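Local structure of enzyme subtilase SubTY from Bacillus sp. TY145 (Bacillus sp., 5FFN) at residues Q51-T56 with A125-R130; S27-A32 with K263-N268; K99-K104 with S133-N138; P3-Q6 with I11-I14. The protein is a subtilisin-type serine endopeptidase that probably cleaves peptide bonds in protein substrates and carries bound calcium and sodium ions. All coordinates share one frame; numbering follows the deposited sequence.

Contact 1: Q51-T56 with A125-R130; sequences QCKDFT and ADEASR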
loop_
_atom_site.group_PDB
_atom_site.type_symbol
_atom_site.label_atom_id
_atom_site.label_comp_id
_atom_site.label_asym_id
_atom_site.label_seq_id
_atom_site.Cartn_x
_atom_site.Cartn_y
_atom_site.Cartn_z
ATOM N N GLN A 51 13.129 -13.158 6.333
ATOM C CA GLN A 51 13.985 -12.043 6.790
ATOM C C GLN A 51 13.147 -11.155 7.701
ATOM O O GLN A 51 11.929 -11.041 7.542
ATOM C CB GLN A 51 14.607 -11.227 5.649
ATOM C CG GLN A 51 15.478 -11.972 4.653
ATOM C CD GLN A 51 16.423 -11.081 3.908
ATOM O OE1 GLN A 51 16.506 -9.886 4.171
ATOM N NE2 GLN A 51 17.152 -11.648 2.940
ATOM N N CYS A 52 13.806 -10.596 8.718
ATOM C CA CYS A 52 13.182 -9.755 9.696
ATOM C C CYS A 52 14.259 -8.750 10.090
ATOM O O CYS A 52 15.233 -9.108 10.760
ATOM C CB CYS A 52 12.687 -10.579 10.872
ATOM S SG CYS A 52 12.202 -9.675 12.304
ATOM N N LYS A 53 14.122 -7.516 9.577
ATOM C CA LYS A 53 15.147 -6.497 9.756
ATOM C C LYS A 53 14.526 -5.135 10.098
ATOM O O LYS A 53 13.389 -4.855 9.713
ATOM C CB LYS A 53 16.016 -6.361 8.499
ATOM C CG LYS A 53 16.750 -7.628 8.124
ATOM C CD LYS A 53 17.598 -7.505 6.892
ATOM C CE LYS A 53 18.467 -8.756 6.721
ATOM N NZ LYS A 53 18.970 -8.939 5.393
ATOM N N ASP A 54 15.283 -4.318 10.847
ATOM C CA ASP A 54 14.774 -3.053 11.364
ATOM C C ASP A 54 15.735 -1.933 10.988
ATOM O O ASP A 54 16.930 -1.971 11.341
ATOM C CB ASP A 54 14.589 -3.150 12.892
ATOM C CG ASP A 54 13.851 -1.964 13.506
ATOM O OD1 ASP A 54 13.604 -0.908 12.846
ATOM O OD2 ASP A 54 13.509 -2.099 14.694
ATOM N N PHE A 55 15.199 -0.944 10.254
ATOM C CA PHE A 55 15.956 0.191 9.753
ATOM C C PHE A 55 15.694 1.468 10.540
ATOM O O PHE A 55 16.206 2.537 10.171
ATOM C CB PHE A 55 15.615 0.414 8.273
ATOM C CG PHE A 55 16.069 -0.723 7.385
ATOM C CD1 PHE A 55 15.327 -1.885 7.306
ATOM C CD2 PHE A 55 17.221 -0.645 6.667
ATOM C CE1 PHE A 55 15.752 -2.952 6.482
ATOM C CE2 PHE A 55 17.654 -1.705 5.868
ATOM C CZ PHE A 55 16.894 -2.864 5.791
ATOM N N THR A 56 14.947 1.358 11.624
ATOM C CA THR A 56 14.489 2.524 12.376
ATOM C C THR A 56 15.288 2.818 13.669
ATOM O O THR A 56 14.990 3.785 14.361
ATOM C CB THR A 56 12.994 2.435 12.722
ATOM O OG1 THR A 56 12.760 1.441 13.721
ATOM C CG2 THR A 56 12.097 2.121 11.450
ATOM N N ALA A 125 17.068 -4.875 -2.777
ATOM C CA ALA A 125 17.680 -5.070 -4.100
ATOM C C ALA A 125 19.004 -5.828 -3.984
ATOM O O ALA A 125 19.247 -6.789 -4.724
ATOM C CB ALA A 125 17.884 -3.753 -4.791
ATOM N N ASP A 126 19.800 -5.447 -2.982
ATOM C CA ASP A 126 21.086 -6.106 -2.737
ATOM C C ASP A 126 20.884 -7.551 -2.308
ATOM O O ASP A 126 21.572 -8.440 -2.807
ATOM C CB ASP A 126 21.889 -5.324 -1.713
ATOM C CG ASP A 126 22.457 -4.029 -2.276
ATOM O OD1 ASP A 126 22.531 -3.842 -3.494
ATOM O OD2 ASP A 126 22.860 -3.166 -1.486
ATOM N N GLU A 127 19.913 -7.786 -1.434
ATOM C CA GLU A 127 19.577 -9.138 -0.986
ATOM C C GLU A 127 19.067 -9.977 -2.151
ATOM O O GLU A 127 19.417 -11.163 -2.275
ATOM C CB GLU A 127 18.542 -9.117 0.132
ATOM C CG GLU A 127 19.080 -8.590 1.448
ATOM C CD GLU A 127 20.046 -9.561 2.102
ATOM O OE1 GLU A 127 19.652 -10.681 2.442
ATOM O OE2 GLU A 127 21.212 -9.185 2.226
ATOM N N ALA A 128 18.231 -9.365 -2.989
ATOM C CA ALA A 128 17.692 -10.047 -4.172
ATOM C C ALA A 128 18.788 -10.472 -5.140
ATOM O O ALA A 128 18.819 -11.622 -5.603
ATOM C CB ALA A 128 16.609 -9.149 -4.891
ATOM N N SER A 129 19.698 -9.560 -5.438
ATOM C CA SER A 129 20.782 -9.884 -6.334
ATOM C C SER A 129 21.682 -10.955 -5.729
ATOM O O SER A 129 22.132 -11.846 -6.446
ATOM C CB SER A 129 21.600 -8.648 -6.669
ATOM O OG SER A 129 21.890 -7.881 -5.517
ATOM N N ARG A 130 21.952 -10.874 -4.435
ATOM C CA ARG A 130 22.891 -11.823 -3.806
ATOM C C ARG A 130 22.305 -13.228 -3.815
ATOM O O ARG A 130 22.973 -14.192 -4.224
ATOM C CB ARG A 130 23.228 -11.419 -2.376
ATOM C CG ARG A 130 24.372 -12.271 -1.806
ATOM C CD ARG A 130 24.679 -11.896 -0.404
ATOM N NE ARG A 130 23.678 -12.496 0.465
ATOM C CZ ARG A 130 22.722 -11.836 1.065
ATOM N NH1 ARG A 130 22.646 -10.510 0.910
ATOM N NH2 ARG A 130 21.853 -12.509 1.833
#
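Q51 and K53 sit two residues apart on strand 49-54, so their side chains leave the same face of the sheet and both end at the carboxylate of E127. The amide NE2 of Q51 donates to the anti lone pair of E127 OE1 over 2.7 Å; the bond is bent, 137° at the hydrogen, with the amide and carboxylate planes turned 69° apart. K53 and E127 reach for each other from opposite directions. The long, extended lysine carries NZ to 3.5 Å from E127 OE1, a long salt bridge, while NZ also bonds Q51 OE1 (2.9 Å) from above the carbonyl plane and H123. The other partner of Q51 OE1 is the hydroxyl of Y103. This is the strand-to-helix interface of an alpha/beta sandwich, with helix 114-131 lying over the sheet. A glutamate suits the place because its carboxylate can serve Q51, K53 and R130 together; the bend at chi2 (-71°) turns it toward R130, whose NH2 bonds E127 OE1 at 2.9 Å as part of a salt bridge, completing a three-residue ionic network. An alanine in place of E127 removes the carboxylate and would probably leave Q51 NE2 without its acceptor and K53 and R130 without their shared counter-charge.

Contact 2: S27-A32 with K263-N268; sequences SGIKVA and KIWSAN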
loop_
_atom_site.group_PDB
_atom_site.type_symbol
_atom_site.label_atom_id
_atom_site.label_comp_id
_atom_site.label_asym_id
_atom_site.label_seq_id
_atom_site.Cartn_x
_atom_site.Cartn_y
_atom_site.Cartn_z
ATOM N N SER A 27 4.435 -19.743 -4.021
ATOM C CA SER A 27 5.629 -20.474 -3.631
ATOM C C SER A 27 6.854 -20.071 -4.464
ATOM O O SER A 27 6.807 -19.907 -5.686
ATOM C CB SER A 27 5.367 -22.008 -3.657
ATOM O OG SER A 27 5.384 -22.411 -4.984
ATOM N N GLY A 28 7.973 -19.874 -3.767
ATOM C CA GLY A 28 9.215 -19.519 -4.378
ATOM C C GLY A 28 9.423 -18.029 -4.546
ATOM O O GLY A 28 10.473 -17.631 -4.991
ATOM N N ILE A 29 8.425 -17.219 -4.237
ATOM C CA ILE A 29 8.555 -15.759 -4.377
ATOM C C ILE A 29 8.701 -15.166 -2.979
ATOM O O ILE A 29 8.140 -15.711 -2.024
ATOM C CB ILE A 29 7.301 -15.163 -5.062
ATOM C CG1 ILE A 29 6.972 -15.931 -6.373
ATOM C CG2 ILE A 29 7.466 -13.644 -5.315
ATOM C CD1 ILE A 29 8.120 -15.972 -7.376
ATOM N N LYS A 30 9.407 -14.035 -2.880
ATOM C CA LYS A 30 9.526 -13.273 -1.649
ATOM C C LYS A 30 8.740 -11.946 -1.795
ATOM O O LYS A 30 8.831 -11.281 -2.855
ATOM C CB LYS A 30 10.965 -12.929 -1.327
ATOM C CG LYS A 30 11.977 -14.037 -1.594
ATOM C CD LYS A 30 11.654 -15.338 -0.826
ATOM C CE LYS A 30 12.527 -16.501 -1.293
ATOM N NZ LYS A 30 12.165 -17.727 -0.474
ATOM N N VAL A 31 7.984 -11.598 -0.771
ATOM C CA VAL A 31 7.371 -10.252 -0.713
ATOM C C VAL A 31 8.006 -9.502 0.454
ATOM O O VAL A 31 7.942 -9.943 1.636
ATOM C CB VAL A 31 5.846 -10.272 -0.631
ATOM C CG1 VAL A 31 5.306 -8.829 -0.631
ATOM C CG2 VAL A 31 5.257 -11.064 -1.800
ATOM N N ALA A 32 8.648 -8.388 0.109
ATOM C CA ALA A 32 9.263 -7.503 1.097
ATOM C C ALA A 32 8.246 -6.433 1.511
ATOM O O ALA A 32 7.885 -5.538 0.719
ATOM C CB ALA A 32 10.553 -6.899 0.583
ATOM N N LYS A 263 1.686 -14.432 -6.683
ATOM C CA LYS A 263 0.891 -15.555 -7.179
ATOM C C LYS A 263 1.171 -15.815 -8.658
ATOM O O LYS A 263 1.449 -16.974 -9.042
ATOM C CB LYS A 263 -0.591 -15.345 -6.883
ATOM C CG LYS A 263 -1.509 -16.541 -7.213
ATOM C CD LYS A 263 -2.970 -16.159 -7.023
ATOM C CE LYS A 263 -3.926 -17.249 -7.464
ATOM N NZ LYS A 263 -3.774 -18.564 -6.732
ATOM N N ILE A 264 1.136 -14.750 -9.468
ATOM C CA ILE A 264 1.424 -14.831 -10.892
ATOM C C ILE A 264 2.873 -15.312 -11.116
ATOM O O ILE A 264 3.128 -16.251 -11.906
ATOM C CB ILE A 264 1.151 -13.473 -11.601
ATOM C CG1 ILE A 264 -0.353 -13.110 -11.509
ATOM C CG2 ILE A 264 1.636 -13.464 -13.057
ATOM C CD1 ILE A 264 -0.652 -11.643 -11.916
ATOM N N TRP A 265 3.807 -14.721 -10.365
ATOM C CA TRP A 265 5.224 -14.996 -10.569
ATOM C C TRP A 265 5.569 -16.461 -10.263
ATOM O O TRP A 265 6.345 -17.076 -10.971
ATOM C CB TRP A 265 6.081 -14.081 -9.707
ATOM C CG TRP A 265 7.383 -13.744 -10.307
ATOM C CD1 TRP A 265 7.966 -14.280 -11.450
ATOM C CD2 TRP A 265 8.255 -12.699 -9.878
ATOM N NE1 TRP A 265 9.156 -13.645 -11.710
ATOM C CE2 TRP A 265 9.344 -12.654 -10.782
ATOM C CE3 TRP A 265 8.226 -11.787 -8.812
ATOM C CZ2 TRP A 265 10.390 -11.740 -10.646
ATOM C CZ3 TRP A 265 9.297 -10.901 -8.679
ATOM C CH2 TRP A 265 10.331 -10.876 -9.596
ATOM N N SER A 266 4.984 -16.966 -9.183
ATOM C CA SER A 266 5.160 -18.339 -8.749
ATOM C C SER A 266 4.668 -19.309 -9.822
ATOM O O SER A 266 5.310 -20.342 -10.082
ATOM C CB SER A 266 4.421 -18.578 -7.449
ATOM O OG SER A 266 4.556 -19.952 -7.066
ATOM N N ALA A 267 3.571 -18.945 -10.490
ATOM C CA ALA A 267 2.996 -19.777 -11.542
ATOM C C ALA A 267 3.763 -19.696 -12.878
ATOM O O ALA A 267 3.528 -20.515 -13.803
ATOM C CB ALA A 267 1.552 -19.400 -11.720
ATOM N N ASN A 268 4.649 -18.712 -13.030
ATOM C CA ASN A 268 5.562 -18.696 -14.166
ATOM C C ASN A 268 6.865 -18.041 -13.782
ATOM O O ASN A 268 7.051 -16.839 -13.981
ATOM C CB ASN A 268 5.001 -18.046 -15.393
ATOM C CG ASN A 268 5.945 -18.172 -16.614
ATOM O OD1 ASN A 268 7.033 -18.742 -16.525
ATOM N ND2 ASN A 268 5.528 -17.615 -17.737
HETATM O O HOH W 1 6.962 -21.768 -8.360
#
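A serine-to-carbonyl hydrogen bond, S266 to S27, and an apolar patch beside it, I29 on W265, join the entry into strand 29-35 to the last turn of helix 250-267. In subtilases the corresponding helix starts at the active-site serine, so the contact lies at the end remote from catalysis. S266 holds OG anti to its own backbone N (chi1 177°), which directs the hydroxyl across to S27 O at 2.6 Å. It donates there in the carbonyl plane, on a lone pair, with a C=O...donor angle of 123°. A water, donating to S266 O (2.8 Å) and more distantly to S27 O, ties the two backbones together a second time and serves a carbonyl in the last turn of the helix. G28 follows with phi at 88°, where a side chain would press against S27 O. I29, beta-branched as befits a strand, uses both branches: CD1 rests 3.6 Å from W265 CB, CG1 lies 3.8 Å from S266 CB, and CG2 reaches W265 CE3 at 4.0 Å. Cut back to an alanine, I29 would probably leave a gap between the strand and the helix and deprive the indole of part of its support. W265 NE1 bonds L271 O, and its side chain also touches K134 and V136 of strand 134-142 and L276 of helix 273-286. The backbone of strand 29-35 is hydrogen-bonded to strand 99-104 through I29 and V31 and to strand 134-142 through K30, whose side chain turns to the other face of the sheet.

Contact 3: K99-K104 with S133-N138; sequences KLWAYK and SKVVIN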
loop_
_atom_site.group_PDB
_atom_site.type_symbol
_atom_site.label_atom_id
_atom_site.label_comp_id
_atom_site.label_asym_id
_atom_site.label_seq_id
_atom_site.Cartn_x
_atom_site.Cartn_y
_atom_site.Cartn_z
ATOM N N LYS A 99 6.875 -16.213 0.611
ATOM C CA LYS A 99 7.626 -15.945 1.832
ATOM C C LYS A 99 7.753 -14.432 2.053
ATOM O O LYS A 99 7.690 -13.657 1.123
ATOM C CB LYS A 99 8.981 -16.598 1.780
ATOM C CG LYS A 99 8.907 -18.130 1.891
ATOM C CD LYS A 99 8.330 -18.649 3.196
ATOM C CE LYS A 99 8.287 -20.213 3.117
ATOM N NZ LYS A 99 7.848 -20.816 4.412
ATOM N N LEU A 100 7.981 -14.082 3.311
ATOM C CA LEU A 100 7.933 -12.701 3.776
ATOM C C LEU A 100 9.329 -12.207 4.129
ATOM O O LEU A 100 10.107 -12.885 4.814
ATOM C CB LEU A 100 6.937 -12.573 4.930
ATOM C CG LEU A 100 6.932 -11.280 5.740
ATOM C CD1 LEU A 100 6.382 -10.105 4.903
ATOM C CD2 LEU A 100 6.118 -11.393 6.980
ATOM N N TRP A 101 9.671 -11.022 3.624
ATOM C CA TRP A 101 10.800 -10.278 4.163
ATOM C C TRP A 101 10.184 -9.071 4.905
ATOM O O TRP A 101 9.681 -8.112 4.280
ATOM C CB TRP A 101 11.786 -9.845 3.102
ATOM C CG TRP A 101 12.581 -10.922 2.319
ATOM C CD1 TRP A 101 12.508 -12.276 2.473
ATOM C CD2 TRP A 101 13.584 -10.685 1.336
ATOM N NE1 TRP A 101 13.401 -12.902 1.642
ATOM C CE2 TRP A 101 14.085 -11.953 0.934
ATOM C CE3 TRP A 101 14.130 -9.523 0.744
ATOM C CZ2 TRP A 101 15.048 -12.092 -0.039
ATOM C CZ3 TRP A 101 15.104 -9.673 -0.216
ATOM C CH2 TRP A 101 15.577 -10.965 -0.586
ATOM N N ALA A 102 10.226 -9.112 6.234
ATOM C CA ALA A 102 9.567 -8.100 7.059
ATOM C C ALA A 102 10.600 -7.036 7.408
ATOM O O ALA A 102 11.457 -7.266 8.246
ATOM C CB ALA A 102 8.953 -8.709 8.306
ATOM N N TYR A 103 10.541 -5.886 6.720
ATOM C CA TYR A 103 11.515 -4.806 6.928
ATOM C C TYR A 103 10.825 -3.639 7.599
ATOM O O TYR A 103 9.912 -3.042 7.035
ATOM C CB TYR A 103 12.103 -4.348 5.613
ATOM C CG TYR A 103 13.156 -5.223 4.985
ATOM C CD1 TYR A 103 13.347 -6.570 5.344
ATOM C CD2 TYR A 103 13.955 -4.708 3.963
ATOM C CE1 TYR A 103 14.314 -7.353 4.708
ATOM C CE2 TYR A 103 14.930 -5.476 3.349
ATOM C CZ TYR A 103 15.092 -6.826 3.730
ATOM O OH TYR A 103 16.071 -7.559 3.065
ATOM N N LYS A 104 11.233 -3.327 8.825
ATOM C CA LYS A 104 10.604 -2.219 9.571
ATOM C C LYS A 104 11.292 -0.910 9.198
ATOM O O LYS A 104 12.496 -0.743 9.422
ATOM C CB LYS A 104 10.662 -2.440 11.090
ATOM C CG LYS A 104 10.026 -1.343 11.882
ATOM C CD LYS A 104 9.984 -1.645 13.375
ATOM C CE LYS A 104 9.143 -0.666 14.141
ATOM N NZ LYS A 104 9.138 -0.987 15.619
ATOM N N SER A 133 16.906 -14.262 -5.610
ATOM C CA SER A 133 15.483 -14.357 -5.320
ATOM C C SER A 133 14.606 -13.469 -6.244
ATOM O O SER A 133 15.031 -12.431 -6.783
ATOM C CB SER A 133 15.206 -13.986 -3.860
ATOM O OG SER A 133 15.942 -14.790 -2.941
ATOM N N LYS A 134 13.361 -13.908 -6.391
ATOM C CA LYS A 134 12.314 -13.126 -7.067
ATOM C C LYS A 134 11.562 -12.395 -5.952
ATOM O O LYS A 134 10.993 -13.008 -5.063
ATOM C CB LYS A 134 11.382 -14.034 -7.872
ATOM C CG LYS A 134 12.051 -14.715 -9.049
ATOM C CD LYS A 134 11.167 -15.748 -9.690
ATOM C CE LYS A 134 11.994 -16.739 -10.523
ATOM N NZ LYS A 134 13.074 -16.109 -11.301
ATOM N N VAL A 135 11.612 -11.064 -5.975
ATOM C CA VAL A 135 11.134 -10.283 -4.875
ATOM C C VAL A 135 10.199 -9.175 -5.368
ATOM O O VAL A 135 10.483 -8.497 -6.352
ATOM C CB VAL A 135 12.294 -9.619 -4.067
ATOM C CG1 VAL A 135 11.754 -8.896 -2.817
ATOM C CG2 VAL A 135 13.391 -10.661 -3.711
ATOM N N VAL A 136 9.094 -9.028 -4.657
ATOM C CA VAL A 136 8.184 -7.927 -4.861
ATOM C C VAL A 136 8.226 -7.071 -3.570
ATOM O O VAL A 136 8.039 -7.594 -2.475
ATOM C CB VAL A 136 6.751 -8.425 -5.035
ATOM C CG1 VAL A 136 5.774 -7.228 -5.311
ATOM C CG2 VAL A 136 6.670 -9.449 -6.183
ATOM N N ILE A 137 8.472 -5.779 -3.720
ATOM C CA ILE A 137 8.404 -4.842 -2.617
ATOM C C ILE A 137 6.989 -4.317 -2.541
ATOM O O ILE A 137 6.425 -3.877 -3.561
ATOM C CB ILE A 137 9.341 -3.662 -2.820
ATOM C CG1 ILE A 137 10.785 -4.114 -2.623
ATOM C CG2 ILE A 137 8.960 -2.530 -1.876
ATOM C CD1 ILE A 137 11.849 -3.039 -2.969
ATOM N N ASN A 138 6.441 -4.355 -1.343
ATOM C CA ASN A 138 5.236 -3.654 -0.987
ATOM C C ASN A 138 5.516 -2.443 -0.123
ATOM O O ASN A 138 6.070 -2.579 0.987
ATOM C CB ASN A 138 4.309 -4.602 -0.219
ATOM C CG ASN A 138 2.926 -4.011 0.069
ATOM O OD1 ASN A 138 1.943 -4.424 -0.555
ATOM N ND2 ASN A 138 2.834 -3.062 1.050
#
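The indole of W101 is the flat group of this contact, and V135 and S133 both come to its six-membered ring at a slant. CG2 of V135 makes an off-centre CH-pi contact, 4.2 Å from the centroid of that ring and 28° off its normal, and approaches W101 CH2 most closely, at 3.8 Å. The two side chains cross at about a right angle. S133 OG stands 4.1 Å from W101 CZ2, a van der Waals neighbour whose polar bond is made instead with T131 OG1. Around the rest of the tryptophan side chain gather K30 and A32 of strand 29-35, Q51 of strand 49-54 and E127 of helix 114-131. W101 places CG beside the backbone N and anti to the carbonyl carbon (chi1 -65°), from where the large ring spans the distance to a strand that is not its neighbour. Strand 29-35 runs between the two, hydrogen-bonded in parallel to each, and the nearest CA atoms across the contact, those of W101 and I137, are still 9.0 Å apart. Strands 99-104 and 134-142 are the two arms of a beta-alpha-beta crossover through helix 114-131, within the parallel sheet of the subtilisin fold. A tryptophan suits such a place because a flat apolar group can fill the layer between sheet and helix. V135, a beta-branched strand residue, puts CG2 against the ring and also meets V124 of the same helix. On the other face of the sheet N138 packs on T254, P255 and A258 of helix 250-267.

Contact 4: P3-Q6 with I11-I14; sequences PSTQ and IKSI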
loop_
_atom_site.group_PDB
_atom_site.type_symbol
_atom_site.label_atom_id
_atom_site.label_comp_id
_atom_site.label_asym_id
_atom_site.label_seq_id
_atom_site.Cartn_x
_atom_site.Cartn_y
_atom_site.Cartn_z
ATOM N N PRO A 3 -10.999 -14.979 12.020
ATOM C CA PRO A 3 -11.506 -13.802 11.319
ATOM C C PRO A 3 -13.027 -13.921 11.155
ATOM O O PRO A 3 -13.579 -15.019 11.320
ATOM C CB PRO A 3 -10.766 -13.863 9.966
ATOM C CG PRO A 3 -10.444 -15.333 9.755
ATOM C CD PRO A 3 -10.223 -15.883 11.166
ATOM N N SER A 4 -13.694 -12.842 10.784
ATOM C CA SER A 4 -15.129 -12.901 10.477
ATOM C C SER A 4 -15.450 -13.819 9.283
ATOM O O SER A 4 -16.580 -14.322 9.161
ATOM C CB SER A 4 -15.735 -11.508 10.280
ATOM O OG SER A 4 -15.410 -10.907 9.030
ATOM N N THR A 5 -14.457 -14.015 8.417
ATOM C CA THR A 5 -14.499 -14.915 7.251
ATOM C C THR A 5 -13.058 -15.203 6.947
ATOM O O THR A 5 -12.176 -14.330 7.152
ATOM C CB THR A 5 -15.223 -14.304 6.000
ATOM O OG1 THR A 5 -15.110 -15.199 4.891
ATOM C CG2 THR A 5 -14.636 -12.948 5.593
ATOM N N GLN A 6 -12.793 -16.405 6.457
ATOM C CA GLN A 6 -11.444 -16.797 6.180
ATOM C C GLN A 6 -10.971 -16.120 4.904
ATOM O O GLN A 6 -9.776 -16.023 4.669
ATOM C CB GLN A 6 -11.354 -18.297 6.035
ATOM C CG GLN A 6 -11.616 -19.001 7.353
ATOM C CD GLN A 6 -11.201 -20.423 7.321
ATOM O OE1 GLN A 6 -12.037 -21.298 7.124
ATOM N NE2 GLN A 6 -9.919 -20.684 7.501
ATOM N N ILE A 11 -10.283 -10.517 -1.010
ATOM C CA ILE A 11 -9.670 -11.769 -1.393
ATOM C C ILE A 11 -10.631 -12.480 -2.317
ATOM O O ILE A 11 -10.215 -12.934 -3.372
ATOM C CB ILE A 11 -9.292 -12.640 -0.179
ATOM C CG1 ILE A 11 -8.382 -11.863 0.788
ATOM C CG2 ILE A 11 -8.625 -13.932 -0.632
ATOM C CD1 ILE A 11 -6.987 -11.476 0.201
ATOM N N LYS A 12 -11.902 -12.600 -1.915
ATOM C CA LYS A 12 -12.933 -13.179 -2.797
ATOM C C LYS A 12 -13.017 -12.407 -4.114
ATOM O O LYS A 12 -13.116 -12.994 -5.198
ATOM C CB LYS A 12 -14.291 -13.112 -2.139
ATOM C CG LYS A 12 -14.492 -14.079 -0.932
ATOM C CD LYS A 12 -15.903 -13.796 -0.346
ATOM C CE LYS A 12 -16.396 -14.906 0.551
ATOM N NZ LYS A 12 -15.991 -14.816 1.995
ATOM N N SER A 13 -12.947 -11.086 -4.014
ATOM C CA SER A 13 -13.069 -10.236 -5.191
ATOM C C SER A 13 -11.894 -10.441 -6.172
ATOM O O SER A 13 -12.089 -10.616 -7.386
ATOM C CB SER A 13 -13.176 -8.765 -4.775
ATOM O OG SER A 13 -13.237 -7.927 -5.933
ATOM N N ILE A 14 -10.675 -10.400 -5.667
ATOM C CA ILE A 14 -9.514 -10.502 -6.574
ATOM C C ILE A 14 -9.382 -11.907 -7.166
ATOM O O ILE A 14 -8.830 -12.079 -8.250
ATOM C CB ILE A 14 -8.211 -9.994 -5.893
ATOM C CG1 ILE A 14 -7.181 -9.547 -6.943
ATOM C CG2 ILE A 14 -7.649 -10.967 -4.931
ATOM C CD1 ILE A 14 -5.952 -8.888 -6.361
#
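K12 and T5 meet through the ends of their side chains, tip to tip, across the start of the short helix 9-15. From CB the lysine sets off with CG beside its backbone N, and the chain runs extended through CG and CD as an apolar stem. At CE it turns: chi4 is 87°, and this bend swings NZ back toward the segment that precedes the helix. There NZ comes to 3.1 Å from T5 OG1, but the angle is poor and the pair is not a hydrogen bond; T5 CB lies 4.1 Å from the same nitrogen. The ammonium group instead bonds the backbone carbonyl of T7, and the side chain also touches Q18. T5 OG1 accepts a weak hydrogen bond from T7 N, in the manner of an ST turn. A long flexible lysine suits this surface position, since its charge can reach a carbonyl well away from its own backbone. The inner side of the helix is of another kind: I11 and I14 pack on H256, I14 also on L260, and S13 OG bonds the hydroxyls of Y202 and Y307. Such a division of sides is that of an amphipathic helix, here laid against helix 250-267 near the N-terminus of a subtilisin-like chain.

Contact 4 closes first along the chain. Contact 2 then spans a loop of 230 residues that encloses contacts 1 and 3, whose segments alternate. Contacts 1 and 3, with centres about 8 Å apart, touch directly, because strands 49-54 and 99-104 are neighbours in the sheet and helix 114-131 lies over them. Contact 2 lies about 11 Å from contact 3, centre to centre, and its strand 29-35 pairs with both strands of contact 3. These three contacts thus share one sheet, with helix 250-267 over the face opposite helix 114-131, the layered core of a subtilase. Contact 4 lies apart, its centre about 30 Å from that of contact 1, yet its helix 9-15 packs on helix 250-267.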